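Local coordinates for protein CsuE (Acinetobacter baumannii, PDB 6FJY) that is the tip adhesin subunit of archaic chaperone-usher Csu pili, probably mediating the attachment that leads to biofilm formation, at residues C2-S7 with S165-L170; F29-S34 with G102-Y107; N44-K49 with Y133-V138; K49-Q54 with K128-Y133. One frame throughout, in Å; residues are numbered along the deposited sequence.

Contact 1: residues C2-S7 with S165-L170; sequences CSVSAS and SGADSL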
loop_
_atom_site.group_PDB
_atom_site.type_symbol
_atom_site.label_atom_id
_atom_site.label_comp_id
_atom_site.label_asym_id
_atom_site.label_seq_id
_atom_site.Cartn_x
_atom_site.Cartn_y
_atom_site.Cartn_z
ATOM N N CYS D 2 -28.999 -18.275 -10.417
ATOM C CA CYS D 2 -28.321 -17.101 -10.959
ATOM C C CYS D 2 -28.971 -15.844 -10.391
ATOM O O CYS D 2 -30.199 -15.738 -10.361
ATOM C CB CYS D 2 -28.369 -17.063 -12.490
ATOM S SG CYS D 2 -27.413 -18.292 -13.387
ATOM N N SER D 3 -28.146 -14.895 -9.944
ATOM C CA SER D 3 -28.638 -13.657 -9.353
ATOM C C SER D 3 -27.902 -12.460 -9.933
ATOM O O SER D 3 -26.759 -12.556 -10.388
ATOM C CB SER D 3 -28.473 -13.634 -7.835
ATOM O OG SER D 3 -27.122 -13.381 -7.488
ATOM N N VAL D 4 -28.568 -11.313 -9.857
ATOM C CA VAL D 4 -28.085 -10.062 -10.416
ATOM C C VAL D 4 -27.966 -9.037 -9.301
ATOM O O VAL D 4 -28.883 -8.876 -8.486
ATOM C CB VAL D 4 -29.017 -9.558 -11.535
ATOM C CG1 VAL D 4 -29.139 -8.064 -11.481
ATOM C CG2 VAL D 4 -28.492 -10.001 -12.880
ATOM N N SER D 5 -26.832 -8.339 -9.280
ATOM C CA SER D 5 -26.464 -7.441 -8.195
ATOM C C SER D 5 -27.026 -6.042 -8.446
ATOM O O SER D 5 -26.616 -5.359 -9.388
ATOM C CB SER D 5 -24.943 -7.395 -8.058
ATOM O OG SER D 5 -24.560 -6.474 -7.057
ATOM N N ALA D 6 -27.951 -5.613 -7.584
ATOM C CA ALA D 6 -28.588 -4.308 -7.728
ATOM C C ALA D 6 -27.731 -3.160 -7.209
ATOM O O ALA D 6 -28.007 -2.002 -7.537
ATOM C CB ALA D 6 -29.935 -4.303 -7.001
ATOM N N SER D 7 -26.705 -3.450 -6.415
ATOM C CA SER D 7 -25.843 -2.425 -5.839
ATOM C C SER D 7 -24.478 -3.046 -5.559
ATOM O O SER D 7 -24.217 -4.198 -5.921
ATOM C CB SER D 7 -26.497 -1.840 -4.584
ATOM O OG SER D 7 -27.518 -2.703 -4.118
ATOM N N SER D 165 -36.847 -9.891 -21.457
ATOM C CA SER D 165 -36.672 -8.481 -21.129
ATOM C C SER D 165 -35.356 -8.186 -20.418
ATOM O O SER D 165 -34.944 -7.022 -20.369
ATOM C CB SER D 165 -37.839 -7.996 -20.260
ATOM O OG SER D 165 -37.963 -8.798 -19.094
ATOM N N GLY D 166 -34.707 -9.196 -19.844
ATOM C CA GLY D 166 -33.406 -9.009 -19.232
ATOM C C GLY D 166 -33.465 -8.664 -17.756
ATOM O O GLY D 166 -34.525 -8.470 -17.155
ATOM N N ALA D 167 -32.273 -8.607 -17.157
ATOM C CA ALA D 167 -32.106 -8.270 -15.749
ATOM C C ALA D 167 -30.892 -7.369 -15.591
ATOM O O ALA D 167 -29.829 -7.640 -16.156
ATOM C CB ALA D 167 -31.944 -9.522 -14.883
ATOM N N ASP D 168 -31.047 -6.315 -14.797
ATOM C CA ASP D 168 -30.085 -5.228 -14.726
ATOM C C ASP D 168 -29.261 -5.325 -13.451
ATOM O O ASP D 168 -29.814 -5.316 -12.348
ATOM C CB ASP D 168 -30.801 -3.882 -14.798
ATOM C CG ASP D 168 -31.589 -3.728 -16.067
ATOM O OD1 ASP D 168 -31.162 -4.309 -17.087
ATOM O OD2 ASP D 168 -32.628 -3.033 -16.053
ATOM N N SER D 169 -27.941 -5.395 -13.609
ATOM C CA SER D 169 -26.996 -5.278 -12.510
ATOM C C SER D 169 -26.466 -3.852 -12.431
ATOM O O SER D 169 -26.500 -3.092 -13.400
ATOM C CB SER D 169 -25.830 -6.266 -12.669
ATOM O OG SER D 169 -24.969 -5.920 -13.738
ATOM N N LEU D 170 -25.981 -3.495 -11.248
ATOM C CA LEU D 170 -25.520 -2.149 -10.946
ATOM C C LEU D 170 -24.406 -2.256 -9.918
ATOM O O LEU D 170 -24.598 -2.851 -8.852
ATOM C CB LEU D 170 -26.659 -1.277 -10.397
ATOM C CG LEU D 170 -26.619 0.256 -10.502
ATOM C CD1 LEU D 170 -27.748 0.884 -9.664
ATOM C CD2 LEU D 170 -25.276 0.868 -10.133
#

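Contact 2: residues F29-S34 with G102-Y107; sequences FNSGLS and GNLPFY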
loop_
_atom_site.group_PDB
_atom_site.type_symbol
_atom_site.label_atom_id
_atom_site.label_comp_id
_atom_site.label_asym_id
_atom_site.label_seq_id
_atom_site.Cartn_x
_atom_site.Cartn_y
_atom_site.Cartn_z
ATOM N N PHE D 29 -12.896 -8.122 -11.279
ATOM C CA PHE D 29 -13.965 -7.624 -10.429
ATOM C C PHE D 29 -15.284 -8.259 -10.849
ATOM O O PHE D 29 -15.423 -8.785 -11.956
ATOM C CB PHE D 29 -14.065 -6.093 -10.480
ATOM C CG PHE D 29 -14.680 -5.553 -11.743
ATOM C CD1 PHE D 29 -13.908 -5.328 -12.868
ATOM C CD2 PHE D 29 -16.022 -5.226 -11.787
ATOM C CE1 PHE D 29 -14.470 -4.813 -14.019
ATOM C CE2 PHE D 29 -16.588 -4.715 -12.934
ATOM C CZ PHE D 29 -15.812 -4.503 -14.048
ATOM N N ASN D 30 -16.259 -8.195 -9.945
ATOM C CA ASN D 30 -17.570 -8.790 -10.176
ATOM C C ASN D 30 -18.391 -7.933 -11.130
ATOM O O ASN D 30 -18.550 -6.726 -10.927
ATOM C CB ASN D 30 -18.296 -8.979 -8.852
ATOM C CG ASN D 30 -17.471 -9.772 -7.871
ATOM O OD1 ASN D 30 -16.501 -10.436 -8.253
ATOM N ND2 ASN D 30 -17.838 -9.704 -6.600
ATOM N N SER D 31 -18.892 -8.566 -12.187
ATOM C CA SER D 31 -19.565 -7.841 -13.256
ATOM C C SER D 31 -20.965 -7.399 -12.864
ATOM O O SER D 31 -21.467 -6.400 -13.388
ATOM C CB SER D 31 -19.642 -8.724 -14.495
ATOM O OG SER D 31 -20.432 -9.870 -14.213
ATOM N N GLY D 32 -21.605 -8.141 -11.959
ATOM C CA GLY D 32 -23.000 -7.956 -11.601
ATOM C C GLY D 32 -23.823 -9.226 -11.741
ATOM O O GLY D 32 -24.841 -9.377 -11.060
ATOM N N LEU D 33 -23.395 -10.134 -12.614
ATOM C CA LEU D 33 -24.016 -11.445 -12.746
ATOM C C LEU D 33 -23.247 -12.470 -11.909
ATOM O O LEU D 33 -22.029 -12.384 -11.741
ATOM C CB LEU D 33 -24.066 -11.879 -14.214
ATOM C CG LEU D 33 -25.121 -12.877 -14.710
ATOM C CD1 LEU D 33 -24.576 -14.282 -14.755
ATOM C CD2 LEU D 33 -26.378 -12.834 -13.856
ATOM N N SER D 34 -23.989 -13.424 -11.359
ATOM C CA SER D 34 -23.440 -14.520 -10.580
ATOM C C SER D 34 -24.373 -15.714 -10.708
ATOM O O SER D 34 -25.597 -15.544 -10.766
ATOM C CB SER D 34 -23.264 -14.138 -9.103
ATOM O OG SER D 34 -22.162 -13.262 -8.919
ATOM N N GLY D 102 -19.951 -17.790 -7.474
ATOM C CA GLY D 102 -20.229 -17.943 -8.894
ATOM C C GLY D 102 -20.203 -16.637 -9.655
ATOM O O GLY D 102 -21.028 -16.428 -10.552
ATOM N N ASN D 103 -19.268 -15.755 -9.321
ATOM C CA ASN D 103 -19.240 -14.437 -9.931
ATOM C C ASN D 103 -18.731 -14.533 -11.358
ATOM O O ASN D 103 -17.667 -15.100 -11.619
ATOM C CB ASN D 103 -18.362 -13.488 -9.120
ATOM C CG ASN D 103 -19.001 -13.087 -7.806
ATOM O OD1 ASN D 103 -20.219 -13.166 -7.641
ATOM N ND2 ASN D 103 -18.175 -12.661 -6.856
ATOM N N LEU D 104 -19.498 -13.994 -12.285
ATOM C CA LEU D 104 -18.984 -13.819 -13.625
ATOM C C LEU D 104 -18.054 -12.618 -13.599
ATOM O O LEU D 104 -18.486 -11.524 -13.217
ATOM C CB LEU D 104 -20.107 -13.613 -14.622
ATOM C CG LEU D 104 -19.631 -13.659 -16.067
ATOM C CD1 LEU D 104 -19.029 -15.021 -16.390
ATOM C CD2 LEU D 104 -20.779 -13.350 -16.978
ATOM N N PRO D 105 -16.773 -12.784 -13.922
ATOM C CA PRO D 105 -15.823 -11.685 -13.746
ATOM C C PRO D 105 -15.675 -10.815 -14.981
ATOM O O PRO D 105 -15.714 -11.280 -16.122
ATOM C CB PRO D 105 -14.509 -12.423 -13.450
ATOM C CG PRO D 105 -14.635 -13.682 -14.223
ATOM C CD PRO D 105 -16.088 -14.065 -14.180
ATOM N N PHE D 106 -15.536 -9.524 -14.723
ATOM C CA PHE D 106 -15.011 -8.552 -15.665
ATOM C C PHE D 106 -13.650 -8.089 -15.157
ATOM O O PHE D 106 -13.253 -8.378 -14.023
ATOM C CB PHE D 106 -15.960 -7.357 -15.830
ATOM C CG PHE D 106 -17.130 -7.603 -16.752
ATOM C CD1 PHE D 106 -17.450 -8.876 -17.190
ATOM C CD2 PHE D 106 -17.905 -6.540 -17.190
ATOM C CE1 PHE D 106 -18.529 -9.083 -18.040
ATOM C CE2 PHE D 106 -18.980 -6.740 -18.039
ATOM C CZ PHE D 106 -19.293 -8.014 -18.463
ATOM N N TYR D 107 -12.946 -7.336 -15.994
ATOM C CA TYR D 107 -11.573 -6.964 -15.705
ATOM C C TYR D 107 -11.385 -5.478 -15.961
ATOM O O TYR D 107 -11.899 -4.935 -16.943
ATOM C CB TYR D 107 -10.574 -7.792 -16.549
ATOM C CG TYR D 107 -10.690 -9.290 -16.314
ATOM C CD1 TYR D 107 -9.960 -9.919 -15.311
ATOM C CD2 TYR D 107 -11.551 -10.071 -17.083
ATOM C CE1 TYR D 107 -10.079 -11.288 -15.093
ATOM C CE2 TYR D 107 -11.677 -11.440 -16.868
ATOM C CZ TYR D 107 -10.940 -12.040 -15.878
ATOM O OH TYR D 107 -11.066 -13.393 -15.665
#

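Contact 3: residues N44-K49 with Y133-V138; sequences NMTYLK and YSVPAV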
loop_
_atom_site.group_PDB
_atom_site.type_symbol
_atom_site.label_atom_id
_atom_site.label_comp_id
_atom_site.label_asym_id
_atom_site.label_seq_id
_atom_site.Cartn_x
_atom_site.Cartn_y
_atom_site.Cartn_z
ATOM N N ASN D 44 -25.825 -28.922 -22.352
ATOM C CA ASN D 44 -26.838 -27.966 -22.755
ATOM C C ASN D 44 -26.204 -26.590 -22.837
ATOM O O ASN D 44 -25.447 -26.184 -21.953
ATOM C CB ASN D 44 -28.028 -27.965 -21.780
ATOM C CG ASN D 44 -28.743 -29.303 -21.736
ATOM O OD1 ASN D 44 -29.002 -29.913 -22.769
ATOM N ND2 ASN D 44 -29.055 -29.771 -20.537
ATOM N N MET D 45 -26.514 -25.894 -23.923
ATOM C CA MET D 45 -25.951 -24.580 -24.182
ATOM C C MET D 45 -26.218 -23.640 -23.020
ATOM O O MET D 45 -27.311 -23.621 -22.449
ATOM C CB MET D 45 -26.560 -24.006 -25.463
ATOM C CG MET D 45 -25.915 -22.742 -25.956
ATOM S SD MET D 45 -24.396 -23.077 -26.828
ATOM C CE MET D 45 -24.410 -21.666 -27.904
ATOM N N THR D 46 -25.214 -22.854 -22.672
ATOM C CA THR D 46 -25.406 -21.751 -21.743
ATOM C C THR D 46 -25.605 -20.493 -22.575
ATOM O O THR D 46 -24.658 -19.995 -23.193
ATOM C CB THR D 46 -24.213 -21.606 -20.801
ATOM O OG1 THR D 46 -23.932 -22.865 -20.171
ATOM C CG2 THR D 46 -24.502 -20.538 -19.754
ATOM N N TYR D 47 -26.840 -19.995 -22.620
ATOM C CA TYR D 47 -27.111 -18.760 -23.338
ATOM C C TYR D 47 -26.835 -17.580 -22.427
ATOM O O TYR D 47 -27.276 -17.557 -21.272
ATOM C CB TYR D 47 -28.548 -18.706 -23.844
ATOM C CG TYR D 47 -28.899 -19.764 -24.858
ATOM C CD1 TYR D 47 -28.614 -19.592 -26.204
ATOM C CD2 TYR D 47 -29.529 -20.932 -24.467
ATOM C CE1 TYR D 47 -28.944 -20.568 -27.134
ATOM C CE2 TYR D 47 -29.870 -21.903 -25.382
ATOM C CZ TYR D 47 -29.577 -21.720 -26.715
ATOM O OH TYR D 47 -29.918 -22.700 -27.612
ATOM N N LEU D 48 -26.088 -16.608 -22.948
ATOM C CA LEU D 48 -25.796 -15.385 -22.211
ATOM C C LEU D 48 -25.359 -14.316 -23.198
ATOM O O LEU D 48 -24.361 -14.494 -23.903
ATOM C CB LEU D 48 -24.716 -15.620 -21.163
ATOM C CG LEU D 48 -24.626 -14.564 -20.056
ATOM C CD1 LEU D 48 -24.091 -15.198 -18.791
ATOM C CD2 LEU D 48 -23.748 -13.392 -20.468
ATOM N N LYS D 49 -26.114 -13.222 -23.254
ATOM C CA LYS D 49 -25.681 -11.986 -23.881
ATOM C C LYS D 49 -25.932 -10.852 -22.894
ATOM O O LYS D 49 -26.811 -10.944 -22.030
ATOM C CB LYS D 49 -26.403 -11.731 -25.220
ATOM C CG LYS D 49 -27.705 -10.949 -25.139
ATOM C CD LYS D 49 -28.324 -10.737 -26.545
ATOM C CE LYS D 49 -29.573 -9.859 -26.487
ATOM N NZ LYS D 49 -30.325 -9.776 -27.777
ATOM N N TYR D 133 -29.951 -14.339 -19.834
ATOM C CA TYR D 133 -29.257 -15.597 -19.591
ATOM C C TYR D 133 -30.238 -16.755 -19.466
ATOM O O TYR D 133 -31.396 -16.580 -19.075
ATOM C CB TYR D 133 -28.384 -15.532 -18.325
ATOM C CG TYR D 133 -29.133 -15.166 -17.066
ATOM C CD1 TYR D 133 -29.712 -16.149 -16.265
ATOM C CD2 TYR D 133 -29.257 -13.842 -16.670
ATOM C CE1 TYR D 133 -30.394 -15.820 -15.114
ATOM C CE2 TYR D 133 -29.942 -13.501 -15.514
ATOM C CZ TYR D 133 -30.513 -14.490 -14.744
ATOM O OH TYR D 133 -31.195 -14.145 -13.600
ATOM N N SER D 134 -29.747 -17.947 -19.811
ATOM C CA SER D 134 -30.425 -19.213 -19.527
ATOM C C SER D 134 -29.339 -20.247 -19.253
ATOM O O SER D 134 -28.742 -20.794 -20.187
ATOM C CB SER D 134 -31.324 -19.653 -20.670
ATOM O OG SER D 134 -31.945 -20.880 -20.346
ATOM N N VAL D 135 -29.103 -20.515 -17.979
ATOM C CA VAL D 135 -27.975 -21.321 -17.519
ATOM C C VAL D 135 -28.504 -22.669 -17.050
ATOM O O VAL D 135 -29.448 -22.706 -16.253
ATOM C CB VAL D 135 -27.202 -20.624 -16.386
ATOM C CG1 VAL D 135 -25.945 -21.414 -16.049
ATOM C CG2 VAL D 135 -26.876 -19.190 -16.783
ATOM N N PRO D 136 -27.928 -23.780 -17.502
ATOM C CA PRO D 136 -28.357 -25.091 -17.009
ATOM C C PRO D 136 -27.951 -25.295 -15.558
ATOM O O PRO D 136 -26.896 -24.843 -15.112
ATOM C CB PRO D 136 -27.634 -26.074 -17.938
ATOM C CG PRO D 136 -26.454 -25.311 -18.446
ATOM C CD PRO D 136 -26.875 -23.879 -18.529
ATOM N N ALA D 137 -28.823 -25.975 -14.821
ATOM C CA ALA D 137 -28.659 -26.235 -13.399
ATOM C C ALA D 137 -28.155 -27.654 -13.171
ATOM O O ALA D 137 -28.312 -28.541 -14.016
ATOM C CB ALA D 137 -29.987 -26.033 -12.661
ATOM N N VAL D 138 -27.529 -27.859 -12.009
ATOM C CA VAL D 138 -27.127 -29.211 -11.644
ATOM C C VAL D 138 -28.374 -30.086 -11.559
ATOM O O VAL D 138 -29.480 -29.615 -11.262
ATOM C CB VAL D 138 -26.338 -29.249 -10.322
ATOM C CG1 VAL D 138 -24.924 -28.791 -10.545
ATOM C CG2 VAL D 138 -27.006 -28.377 -9.260
#

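Contact 4: residues K49-Q54 with K128-Y133; sequences KYRVEQ and KVKWFY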
loop_
_atom_site.group_PDB
_atom_site.type_symbol
_atom_site.label_atom_id
_atom_site.label_comp_id
_atom_site.label_asym_id
_atom_site.label_seq_id
_atom_site.Cartn_x
_atom_site.Cartn_y
_atom_site.Cartn_z
ATOM N N LYS D 49 -26.114 -13.222 -23.254
ATOM C CA LYS D 49 -25.681 -11.986 -23.881
ATOM C C LYS D 49 -25.932 -10.852 -22.894
ATOM O O LYS D 49 -26.811 -10.944 -22.030
ATOM C CB LYS D 49 -26.403 -11.731 -25.220
ATOM C CG LYS D 49 -27.705 -10.949 -25.139
ATOM C CD LYS D 49 -28.324 -10.737 -26.545
ATOM C CE LYS D 49 -29.573 -9.859 -26.487
ATOM N NZ LYS D 49 -30.325 -9.776 -27.777
ATOM N N TYR D 50 -25.122 -9.799 -22.991
ATOM C CA TYR D 50 -25.238 -8.667 -22.084
ATOM C C TYR D 50 -25.304 -7.368 -22.874
ATOM O O TYR D 50 -24.993 -7.319 -24.067
ATOM C CB TYR D 50 -24.081 -8.606 -21.061
ATOM C CG TYR D 50 -22.690 -8.352 -21.631
ATOM C CD1 TYR D 50 -22.204 -7.058 -21.798
ATOM C CD2 TYR D 50 -21.856 -9.408 -21.972
ATOM C CE1 TYR D 50 -20.929 -6.828 -22.313
ATOM C CE2 TYR D 50 -20.590 -9.183 -22.478
ATOM C CZ TYR D 50 -20.133 -7.898 -22.647
ATOM O OH TYR D 50 -18.874 -7.699 -23.154
ATOM N N ARG D 51 -25.743 -6.318 -22.183
ATOM C CA ARG D 51 -25.859 -4.989 -22.759
ATOM C C ARG D 51 -25.339 -3.997 -21.736
ATOM O O ARG D 51 -25.864 -3.926 -20.619
ATOM C CB ARG D 51 -27.312 -4.667 -23.136
ATOM C CG ARG D 51 -27.501 -3.291 -23.762
ATOM C CD ARG D 51 -28.964 -2.839 -23.683
ATOM N NE ARG D 51 -29.874 -3.820 -24.273
ATOM C CZ ARG D 51 -31.202 -3.731 -24.257
ATOM N NH1 ARG D 51 -31.812 -2.696 -23.687
ATOM N NH2 ARG D 51 -31.926 -4.686 -24.820
ATOM N N VAL D 52 -24.311 -3.240 -22.104
ATOM C CA VAL D 52 -23.807 -2.203 -21.214
ATOM C C VAL D 52 -24.735 -0.997 -21.293
ATOM O O VAL D 52 -24.900 -0.394 -22.357
ATOM C CB VAL D 52 -22.369 -1.819 -21.570
ATOM C CG1 VAL D 52 -21.816 -0.868 -20.526
ATOM C CG2 VAL D 52 -21.528 -3.058 -21.671
ATOM N N GLU D 53 -25.362 -0.655 -20.171
ATOM C CA GLU D 53 -26.214 0.538 -20.113
ATOM C C GLU D 53 -25.347 1.748 -19.775
ATOM O O GLU D 53 -25.117 2.614 -20.622
ATOM C CB GLU D 53 -27.350 0.356 -19.100
ATOM C CG GLU D 53 -28.557 -0.422 -19.607
ATOM C CD GLU D 53 -29.760 -0.289 -18.676
ATOM O OE1 GLU D 53 -29.564 0.102 -17.507
ATOM O OE2 GLU D 53 -30.901 -0.563 -19.105
ATOM N N GLN D 54 -24.853 1.808 -18.538
ATOM C CA GLN D 54 -23.976 2.880 -18.093
ATOM C C GLN D 54 -22.565 2.346 -17.906
ATOM O O GLN D 54 -22.364 1.258 -17.355
ATOM C CB GLN D 54 -24.469 3.509 -16.788
ATOM C CG GLN D 54 -25.687 4.394 -16.959
ATOM C CD GLN D 54 -25.919 5.312 -15.774
ATOM O OE1 GLN D 54 -25.692 4.931 -14.625
ATOM N NE2 GLN D 54 -26.361 6.534 -16.052
ATOM N N LYS D 128 -23.691 -0.412 -15.271
ATOM C CA LYS D 128 -25.045 -0.934 -15.386
ATOM C C LYS D 128 -25.103 -1.852 -16.593
ATOM O O LYS D 128 -24.842 -1.422 -17.723
ATOM C CB LYS D 128 -26.068 0.199 -15.521
ATOM C CG LYS D 128 -26.240 1.030 -14.258
ATOM C CD LYS D 128 -27.319 2.091 -14.427
ATOM C CE LYS D 128 -28.687 1.473 -14.664
ATOM N NZ LYS D 128 -29.732 2.508 -14.946
ATOM N N VAL D 129 -25.446 -3.109 -16.361
ATOM C CA VAL D 129 -25.490 -4.102 -17.423
ATOM C C VAL D 129 -26.848 -4.787 -17.409
ATOM O O VAL D 129 -27.364 -5.159 -16.348
ATOM C CB VAL D 129 -24.353 -5.140 -17.287
ATOM C CG1 VAL D 129 -24.394 -6.131 -18.435
ATOM C CG2 VAL D 129 -23.001 -4.447 -17.251
ATOM N N LYS D 130 -27.427 -4.944 -18.592
ATOM C CA LYS D 130 -28.613 -5.755 -18.785
ATOM C C LYS D 130 -28.163 -7.127 -19.259
ATOM O O LYS D 130 -27.465 -7.239 -20.275
ATOM C CB LYS D 130 -29.572 -5.113 -19.788
ATOM C CG LYS D 130 -30.952 -5.769 -19.833
ATOM C CD LYS D 130 -31.930 -4.945 -20.681
ATOM C CE LYS D 130 -32.188 -3.565 -20.090
ATOM N NZ LYS D 130 -33.194 -3.603 -18.983
ATOM N N TRP D 131 -28.556 -8.158 -18.517
ATOM C CA TRP D 131 -28.190 -9.538 -18.790
ATOM C C TRP D 131 -29.400 -10.314 -19.285
ATOM O O TRP D 131 -30.513 -10.149 -18.774
ATOM C CB TRP D 131 -27.639 -10.214 -17.535
ATOM C CG TRP D 131 -26.587 -9.422 -16.836
ATOM C CD1 TRP D 131 -26.778 -8.451 -15.904
ATOM C CD2 TRP D 131 -25.175 -9.539 -17.012
ATOM N NE1 TRP D 131 -25.574 -7.951 -15.486
ATOM C CE2 TRP D 131 -24.569 -8.607 -16.149
ATOM C CE3 TRP D 131 -24.361 -10.352 -17.809
ATOM C CZ2 TRP D 131 -23.185 -8.458 -16.068
ATOM C CZ3 TRP D 131 -22.987 -10.203 -17.722
ATOM C CH2 TRP D 131 -22.415 -9.262 -16.863
ATOM N N PHE D 132 -29.166 -11.163 -20.280
ATOM C CA PHE D 132 -30.152 -12.104 -20.797
ATOM C C PHE D 132 -29.487 -13.474 -20.738
ATOM O O PHE D 132 -28.542 -13.738 -21.488
ATOM C CB PHE D 132 -30.567 -11.750 -22.230
ATOM C CG PHE D 132 -30.996 -10.310 -22.419
ATOM C CD1 PHE D 132 -30.057 -9.290 -22.511
ATOM C CD2 PHE D 132 -32.339 -9.985 -22.539
ATOM C CE1 PHE D 132 -30.452 -7.965 -22.697
ATOM C CE2 PHE D 132 -32.747 -8.667 -22.733
ATOM C CZ PHE D 132 -31.803 -7.656 -22.813
ATOM N N TYR D 133 -29.951 -14.339 -19.834
ATOM C CA TYR D 133 -29.257 -15.597 -19.591
ATOM C C TYR D 133 -30.238 -16.755 -19.466
ATOM O O TYR D 133 -31.396 -16.580 -19.075
ATOM C CB TYR D 133 -28.384 -15.532 -18.325
ATOM C CG TYR D 133 -29.133 -15.166 -17.066
ATOM C CD1 TYR D 133 -29.712 -16.149 -16.265
ATOM C CD2 TYR D 133 -29.257 -13.842 -16.670
ATOM C CE1 TYR D 133 -30.394 -15.820 -15.114
ATOM C CE2 TYR D 133 -29.942 -13.501 -15.514
ATOM C CZ TYR D 133 -30.513 -14.490 -14.744
ATOM O OH TYR D 133 -31.195 -14.145 -13.600
#

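Contact 1: residues C2-S7 with S165-L170
Val-4 leans on the start of strand 167-184 with its two methyls splayed: CG2 meets the methyl of Ala-167, CB, at 4.0 Å, while CG1 presses to 3.0 Å from Asp-168 O. Its chi1 of 142° is off any staggered position, so the fit looks tight and strained. Past Val-4 the chain swings alongside the strand, and Leu-170 N gives its hydrogen to Ser-5 O at 2.7 Å, nearly along the C=O axis. Leu-170 has CG anti to its backbone N (chi1 -156°), and its CB and CD1 lie beside Ala-6 O. Ser-169 OG turns to Trp-131 NE1; Asp-168 points its CB away from residues 2-7, and its carboxylate forms a salt bridge with Lys-130. In this Ig-like sandwich the N-terminal strand 2-4, paired with 33-35 and disulfide-bonded through Cys-2 to Cys-35, crosses the start of 167-184 at 59°. One short backbone bond fixes the crossing, with one methyl-methyl contact beside it, and Val-4 and Leu-170 supply most of the side-chain surface.

Contact 2: residues F29-S34 with G102-Y107
Residues 29-34 run antiparallel to 102-107, but a beta bulge shifts the register by two where the chain turns its corner at Gly-32. Phe-29 and Phe-106 form a hydrogen-bonded pair: Phe-29 N reaches Phe-106 O at 2.8 Å in an almost straight bond (177°), and Phe-106 N returns to Phe-29 O. At the corner the load falls on Leu-104 O. It accepts from Ser-31 N nearly along the C=O axis and from Ser-31 OG at 2.7 Å, the hydroxyl coming from above the carbonyl plane. A chi1 of 63°, with OG between N and the carbonyl carbon, puts the hydroxyl there; OG also takes a weak bond from Leu-33 N. Beyond the bulge, Leu-104 N bonds Leu-33 O at 3.0 Å. Ser-34 OG donates in plane, on a lone pair, to Asn-103 OD1, modelled very short at 2.3 Å. On the Phe side, Ser-31 CB lies over one face of the Phe-106 ring, 3.5 Å from its centroid, a CH-pi contact, and Phe-29 CZ meets Phe-106 CB at 3.4 Å. Trp-131 of strand 119-136 packs against Ser-31, Leu-33 and Leu-104. Two donors from one serine thus serve the single carbonyl of Leu-104, and Leu-104 N and Leu-33 O satisfy each other, while the carbon faces of these residues join the core of the sandwich.

Contact 3: residues N44-K49 with Y133-V138
The start of strand 47-54 runs antiparallel to the end of strand 119-136, their short axes 4.7 Å apart at closest approach and their directions 148° apart. Tyr-47 and Ser-134 make the hydrogen-bonded pair. Ser-134 N binds Tyr-47 O at 2.9 Å and Tyr-47 N binds Ser-134 O at 3.2 Å, each donor standing above the plane of the carbonyl it reaches. Next along, Leu-48 and Tyr-133 are a non-hydrogen-bonded pair whose side chains share the inner face, Leu-48 CG resting 4.2 Å from Tyr-133 CB; the phenol ring then leads away toward Cys-2 and Leu-33. Thr-46 lies side by side with Val-135, its methyl CG2, anti to the backbone N, 4.0 Å from Val-135 CG2. The Thr-46 and Pro-136 side chains cross at about a right angle, with Thr-46 OG1 3.5 Å from Pro-136 CD. On the other face Met-45 CG sits over the centre of the Tyr-47 ring. Pro-136 has no N-H to give, and the pairing across these segments stops at two backbone bonds; beyond them apolar contacts carry the join. The buried Ser-134 OG is satisfied by Arg-154 and Glu-148, and Arg-154 also bonds Met-45 O, so one guanidinium serves both segments.

Contact 4: residues K49-Q54 with K128-Y133
A classic beta bulge interrupts the pairing of two antiparallel strands of an Ig-like sandwich, Glu-53 and Gln-54 both facing Lys-128. Lys-128 O takes a short bond from Glu-53 N at 2.6 Å and a weak one from Gln-54 N, while Lys-128 N binds Gln-54 O almost straight (171°). Before the bulge, backbone bonds couple Lys-49 with Phe-132 and Arg-51 with Lys-130; Arg-51 N to Lys-130 O is short (2.7 Å) but bent (137°). On one face Lys-49 carries CE over the Phe-132 ring, its NZ offering at most a weak cation-pi attraction; it makes another cation-pi contact with Trp-163. Arg-51 lies alongside Lys-130, whose CD sits over its guanidinium face. Glu-53 OE1 bridges to Lys-128 NZ at 3.5 Å and OE2, in a long bridge, to Lys-130 NZ, whose main partner is Asp-168 of strand 167-184. On the other face Tyr-50 CB touches Val-129 CG1 at 3.6 Å and Trp-131 CE3 at 3.7 Å. Tyr-50 OH bonds Asp-74. Strand 119-136 is flanked here by 47-54 and, through backbone bonds from Val-129 and Trp-131, by 167-184; strand 85-87 pairs antiparallel with 47-54, Tyr-50 bonding Lys-86.

Contacts 3 and 4 are successive lengths of one strand pair, 47-54 with 119-136, sharing Lys-49 and Tyr-133, their centres about 15 Å apart. Contact 1 adds the next strand: its centre is about 8 Å from that of contact 4, and Ala-167 O lies 2.7 Å from Trp-131 N. Contact 2 faces this group across the core, where Ser-31 OG comes 3.4 Å from Trp-131 CH2 and Leu-104 CD2 lies 4.2 Å from Leu-48 CD1. Residues 2-7 link the two sides, since Ser-3 N is 2.8 Å from Ser-34 O while Cys-2 CB rests 3.5 Å from Tyr-133 CE1. Trp-131 thus touches contacts 1, 2 and 3 from within contact 4.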